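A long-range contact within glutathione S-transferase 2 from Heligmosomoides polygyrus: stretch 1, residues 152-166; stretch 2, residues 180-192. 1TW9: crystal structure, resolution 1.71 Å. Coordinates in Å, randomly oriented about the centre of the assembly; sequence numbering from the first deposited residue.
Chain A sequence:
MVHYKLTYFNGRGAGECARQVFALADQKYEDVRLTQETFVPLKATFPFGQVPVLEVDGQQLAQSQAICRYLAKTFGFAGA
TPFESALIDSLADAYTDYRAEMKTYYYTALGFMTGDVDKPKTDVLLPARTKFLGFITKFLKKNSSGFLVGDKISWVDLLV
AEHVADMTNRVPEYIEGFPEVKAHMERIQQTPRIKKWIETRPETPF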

# COMPACT_ATOMS: atom_id res chain seq x y z
N LYS A 152 -1.23 11.57 -17.52
CA LYS A 152 0.00 10.90 -17.87
C LYS A 152 0.02 9.54 -17.24
O LYS A 152 -0.68 9.24 -16.27
N ILE A 153 0.79 8.66 -17.84
CA ILE A 153 0.89 7.29 -17.39
C ILE A 153 1.42 7.27 -15.99
O ILE A 153 2.32 8.10 -15.61
N SER A 154 0.92 6.33 -15.18
CA SER A 154 1.43 6.18 -13.81
C SER A 154 1.70 4.71 -13.56
O SER A 154 1.22 3.83 -14.31
N TRP A 155 2.31 4.45 -12.42
CA TRP A 155 2.67 3.01 -12.08
C TRP A 155 1.43 2.15 -11.89
O TRP A 155 1.48 0.91 -12.17
N VAL A 156 0.32 2.73 -11.48
CA VAL A 156 -0.93 1.90 -11.32
C VAL A 156 -1.48 1.55 -12.71
O VAL A 156 -2.04 0.47 -12.90
N ASP A 157 -1.33 2.40 -13.72
CA ASP A 157 -1.66 1.99 -15.10
C ASP A 157 -0.87 0.72 -15.50
O ASP A 157 -1.42 -0.22 -16.07
N LEU A 158 0.43 0.72 -15.23
CA LEU A 158 1.30 -0.43 -15.45
C LEU A 158 0.85 -1.66 -14.70
O LEU A 158 0.86 -2.77 -15.28
N LEU A 159 0.49 -1.53 -13.43
CA LEU A 159 0.13 -2.66 -12.61
C LEU A 159 -1.20 -3.28 -13.14
O LEU A 159 -1.31 -4.50 -13.28
N VAL A 160 -2.17 -2.41 -13.39
CA VAL A 160 -3.49 -2.87 -13.89
C VAL A 160 -3.38 -3.52 -15.25
O VAL A 160 -3.88 -4.68 -15.41
N ALA A 161 -2.68 -2.86 -16.20
CA ALA A 161 -2.62 -3.32 -17.58
C ALA A 161 -1.92 -4.68 -17.61
O ALA A 161 -2.30 -5.57 -18.33
N GLU A 162 -0.89 -4.85 -16.79
CA GLU A 162 -0.19 -6.13 -16.81
C GLU A 162 -1.03 -7.27 -16.29
O GLU A 162 -1.06 -8.36 -16.85
N HIS A 163 -1.83 -7.00 -15.25
CA HIS A 163 -2.70 -7.99 -14.70
C HIS A 163 -3.76 -8.37 -15.72
O HIS A 163 -4.02 -9.54 -15.95
N VAL A 164 -4.35 -7.38 -16.34
CA VAL A 164 -5.40 -7.58 -17.32
C VAL A 164 -4.89 -8.39 -18.53
O VAL A 164 -5.59 -9.28 -19.00
N ALA A 165 -3.67 -8.11 -18.98
CA ALA A 165 -3.04 -8.85 -20.06
C ALA A 165 -2.84 -10.29 -19.70
O ALA A 165 -3.17 -11.22 -20.46
N ASP A 166 -2.31 -10.49 -18.51
CA ASP A 166 -2.07 -11.80 -17.99
C ASP A 166 -3.35 -12.61 -17.85
O ASP A 166 -3.42 -13.75 -18.34
N GLU A 180 -13.38 -0.58 -22.18
CA GLU A 180 -12.45 0.53 -21.77
C GLU A 180 -11.19 -0.04 -21.08
O GLU A 180 -10.09 0.45 -21.27
N VAL A 181 -11.37 -1.09 -20.29
CA VAL A 181 -10.26 -1.72 -19.61
C VAL A 181 -9.37 -2.39 -20.64
O VAL A 181 -8.17 -2.31 -20.54
N LYS A 182 -9.96 -3.06 -21.63
CA LYS A 182 -9.14 -3.65 -22.70
C LYS A 182 -8.33 -2.57 -23.44
O LYS A 182 -7.17 -2.81 -23.76
N ALA A 183 -8.97 -1.45 -23.78
CA ALA A 183 -8.39 -0.35 -24.53
C ALA A 183 -7.20 0.20 -23.73
O ALA A 183 -6.13 0.50 -24.24
N HIS A 184 -7.41 0.27 -22.44
CA HIS A 184 -6.36 0.75 -21.51
C HIS A 184 -5.19 -0.21 -21.48
O HIS A 184 -4.05 0.20 -21.62
N MET A 185 -5.48 -1.49 -21.37
CA MET A 185 -4.47 -2.51 -21.40
C MET A 185 -3.63 -2.36 -22.65
O MET A 185 -2.37 -2.39 -22.59
N GLU A 186 -4.28 -2.18 -23.80
CA GLU A 186 -3.52 -2.12 -25.05
C GLU A 186 -2.70 -0.84 -25.13
O GLU A 186 -1.54 -0.87 -25.54
N ARG A 187 -3.29 0.25 -24.70
CA ARG A 187 -2.57 1.53 -24.73
C ARG A 187 -1.32 1.44 -23.89
O ARG A 187 -0.26 1.88 -24.29
N ILE A 188 -1.45 0.89 -22.70
CA ILE A 188 -0.32 0.83 -21.78
C ILE A 188 0.75 -0.10 -22.31
O ILE A 188 1.92 0.18 -22.29
N GLN A 189 0.32 -1.26 -22.74
CA GLN A 189 1.27 -2.29 -23.13
C GLN A 189 1.89 -2.06 -24.48
O GLN A 189 2.90 -2.73 -24.79
N GLN A 190 1.31 -1.18 -25.31
CA GLN A 190 1.94 -0.74 -26.54
C GLN A 190 2.79 0.52 -26.38
O GLN A 190 3.46 0.96 -27.34
N THR A 191 2.82 1.12 -25.18
CA THR A 191 3.72 2.26 -24.92
C THR A 191 5.13 1.82 -25.31
O THR A 191 5.52 0.74 -24.86
N PRO A 192 5.85 2.50 -26.21
CA PRO A 192 7.08 1.90 -26.79
C PRO A 192 8.05 1.22 -25.80
O PRO A 192 8.48 0.10 -26.04

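Helix 155-166 and helix 180-189 cross at -110°, their axes approaching to 8.6 Å, and the two stretches together bury 597 Å². The backbones come nearest at A161 and M185, whose CA atoms lie 4.3 Å apart. So close an approach is compatible with the small side chain at A161, which points toward the second helix and sits as a knob in the hole formed by H184, M185, I188 and Q189. Its CB lies 3.5 Å from I188 CB and 4.1 Å from Q189 CG, while A161 O is 3.4 Å from M185 CG. A165, one turn later, likewise points toward the other helix; its CB is 3.8 Å from M185 SD.

Apolar contacts extend from this centre in both directions along the first stretch. I188, in the m, m rotamer, points toward stretch 1 and has the largest covered area of any residue here. Its CD1 meets I153 CD1 at 3.9 Å and D157 CB at 3.8 Å, and its CG2 meets L158 CD2 at 3.8 Å. I153, t at both chi angles, reaches in from the loop before the helix, and its CD1 also lies 4.1 Å from T191 OG1. L158 (m, t) starts away from the second helix, but the end of its side chain comes nearer and closes over I188. Towards the other end, V164 (t) points in; its CG1 and CG2 each lie 3.8 Å from V181 CG1, and CG1 is also 3.8 Å from M185 CG. V181, also t, leaves its helix sideways. M185 points toward stretch 1 with chi1 t and chi2 and chi3 between wells, which carries its thioether sulfur alongside A165, with SD 3.6 Å from A165 CA.

The polar link within this largely apolar contact joins D157 and H184, both buried and both pointing toward the opposite stretch. H184 NE2 donates a hydrogen bond to D157 OD1 at 2.7 Å, with a nearly straight angle of 169°. The carboxylate oxygen lies at the edge of the imidazole, near its plane, as suits a ring nitrogen donor; chi1 is t for H184 and m for D157. The other oxygen, D157 OD2, accepts a hydrogen bond from S154 N at 2.8 Å, so the same carboxylate that holds the second helix also ties down the N-cap residue of the first.

A second polar approach lies beside A161, where the ends of E162 (chi1 t) and Q189 (chi1 m) both come nearer to the opposite stretch than their CA-to-CB directions suggest.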

# COMPACT_ATOMS: atom_id res chain seq x y z
CB LYS A 152 1.13 11.74 -17.32
CG LYS A 152 2.50 11.27 -17.55
CD LYS A 152 3.45 12.22 -16.80
CE LYS A 152 4.95 11.85 -17.04
NZ LYS A 152 5.94 12.53 -16.15
CB ILE A 153 1.81 6.52 -18.36
CG1 ILE A 153 1.81 5.01 -18.09
CG2 ILE A 153 3.22 7.03 -18.32
CD1 ILE A 153 2.38 4.11 -19.20
CB SER A 154 0.48 6.68 -12.77
OG SER A 154 -0.71 5.91 -12.75
CB TRP A 155 3.55 2.95 -10.85
CG TRP A 155 2.97 3.47 -9.58
CD1 TRP A 155 2.90 4.78 -9.14
CD2 TRP A 155 2.52 2.66 -8.48
NE1 TRP A 155 2.39 4.82 -7.85
CE2 TRP A 155 2.11 3.54 -7.44
CE3 TRP A 155 2.30 1.30 -8.31
CZ2 TRP A 155 1.56 3.09 -6.24
CZ3 TRP A 155 1.79 0.87 -7.10
CH2 TRP A 155 1.44 1.75 -6.09
CB VAL A 156 -2.03 2.48 -10.41
CG1 VAL A 156 -2.77 3.69 -11.10
CG2 VAL A 156 -2.99 1.38 -10.01
CB ASP A 157 -1.32 3.07 -16.10
CG ASP A 157 -2.19 4.26 -16.00
OD1 ASP A 157 -3.47 4.14 -16.04
OD2 ASP A 157 -1.60 5.40 -15.92
CB LEU A 158 2.81 -0.17 -15.13
CG LEU A 158 3.48 0.97 -15.82
CD1 LEU A 158 4.80 1.23 -15.25
CD2 LEU A 158 3.51 0.74 -17.25
CB LEU A 159 -0.03 -2.12 -11.20
CG LEU A 159 -0.39 -3.07 -10.10
CD1 LEU A 159 0.75 -4.06 -9.91
CD2 LEU A 159 -0.67 -2.35 -8.84
CB VAL A 160 -4.55 -1.77 -13.80
CG1 VAL A 160 -5.90 -2.25 -14.44
CG2 VAL A 160 -4.82 -1.45 -12.28
CB ALA A 161 -1.87 -2.33 -18.47
CB GLU A 162 1.13 -6.01 -15.99
CG GLU A 162 1.90 -7.31 -15.84
CD GLU A 162 2.61 -7.81 -17.13
OE1 GLU A 162 2.88 -9.03 -17.19
OE2 GLU A 162 2.84 -7.04 -18.13
CB HIS A 163 -3.37 -7.49 -13.41
CG HIS A 163 -4.31 -8.49 -12.81
ND1 HIS A 163 -3.89 -9.72 -12.31
CD2 HIS A 163 -5.66 -8.52 -12.76
CE1 HIS A 163 -4.94 -10.41 -11.93
NE2 HIS A 163 -6.03 -9.71 -12.19
CB VAL A 164 -6.05 -6.20 -17.69
CG1 VAL A 164 -7.03 -6.35 -18.87
CG2 VAL A 164 -6.75 -5.63 -16.47
CB ALA A 165 -1.68 -8.20 -20.44
CB ASP A 166 -1.46 -11.68 -16.63
CG ASP A 166 -1.16 -13.03 -16.00
OD1 ASP A 166 -0.90 -14.03 -16.70
OD2 ASP A 166 -1.17 -13.15 -14.76
CB GLU A 180 -13.14 1.54 -20.85
CG GLU A 180 -14.26 2.34 -21.46
CD GLU A 180 -15.61 1.59 -21.55
OE1 GLU A 180 -15.81 0.51 -20.88
OE2 GLU A 180 -16.49 2.11 -22.31
CB VAL A 181 -10.72 -2.74 -18.57
CG1 VAL A 181 -9.54 -3.58 -18.05
CG2 VAL A 181 -11.44 -2.08 -17.43
CB LYS A 182 -9.98 -4.39 -23.77
CG LYS A 182 -9.00 -5.18 -24.69
CD LYS A 182 -9.54 -6.06 -25.66
CE LYS A 182 -8.34 -6.72 -26.45
NZ LYS A 182 -8.88 -7.83 -27.32
CB ALA A 183 -9.44 0.76 -24.68
CB HIS A 184 -6.93 0.99 -20.11
CG HIS A 184 -5.90 1.28 -19.05
ND1 HIS A 184 -5.28 0.29 -18.34
CD2 HIS A 184 -5.40 2.45 -18.60
CE1 HIS A 184 -4.43 0.86 -17.47
NE2 HIS A 184 -4.52 2.17 -17.60
CB MET A 185 -5.13 -3.88 -21.31
CG MET A 185 -4.21 -5.03 -21.13
SD MET A 185 -4.65 -6.45 -22.15
CE MET A 185 -3.56 -5.78 -23.29
CB GLU A 186 -4.44 -2.25 -26.21
CG GLU A 186 -5.07 -3.61 -26.25
CD GLU A 186 -4.20 -4.80 -26.67
OE1 GLU A 186 -4.79 -5.91 -26.70
OE2 GLU A 186 -2.97 -4.71 -26.98
CB ARG A 187 -3.49 2.56 -24.13
CG ARG A 187 -2.98 3.92 -23.93
CD ARG A 187 -4.06 4.76 -23.20
NE ARG A 187 -5.31 4.89 -24.01
CZ ARG A 187 -6.56 4.49 -23.67
NH1 ARG A 187 -6.92 3.89 -22.50
NH2 ARG A 187 -7.48 4.73 -24.57
CB ILE A 188 -0.77 0.44 -20.37
CG1 ILE A 188 -1.74 1.47 -19.83
CG2 ILE A 188 0.44 0.34 -19.42
CD1 ILE A 188 -1.24 2.92 -19.87
CB GLN A 189 0.68 -3.69 -23.00
CG GLN A 189 0.24 -3.97 -21.52
CD GLN A 189 0.84 -5.20 -20.93
OE1 GLN A 189 1.49 -5.20 -19.83
NE2 GLN A 189 0.64 -6.27 -21.62
CB GLN A 190 0.86 -0.52 -27.61
CG GLN A 190 0.15 -1.83 -28.05
CD GLN A 190 1.13 -2.99 -28.45
OE1 GLN A 190 1.12 -4.05 -27.82
NE2 GLN A 190 1.94 -2.76 -29.43
CB THR A 191 3.65 2.63 -23.44
OG1 THR A 191 2.29 2.96 -23.10
CG2 THR A 191 4.38 3.83 -23.17
CB PRO A 192 7.72 3.06 -27.55
CG PRO A 192 6.54 3.85 -28.01
CD PRO A 192 5.46 3.71 -26.95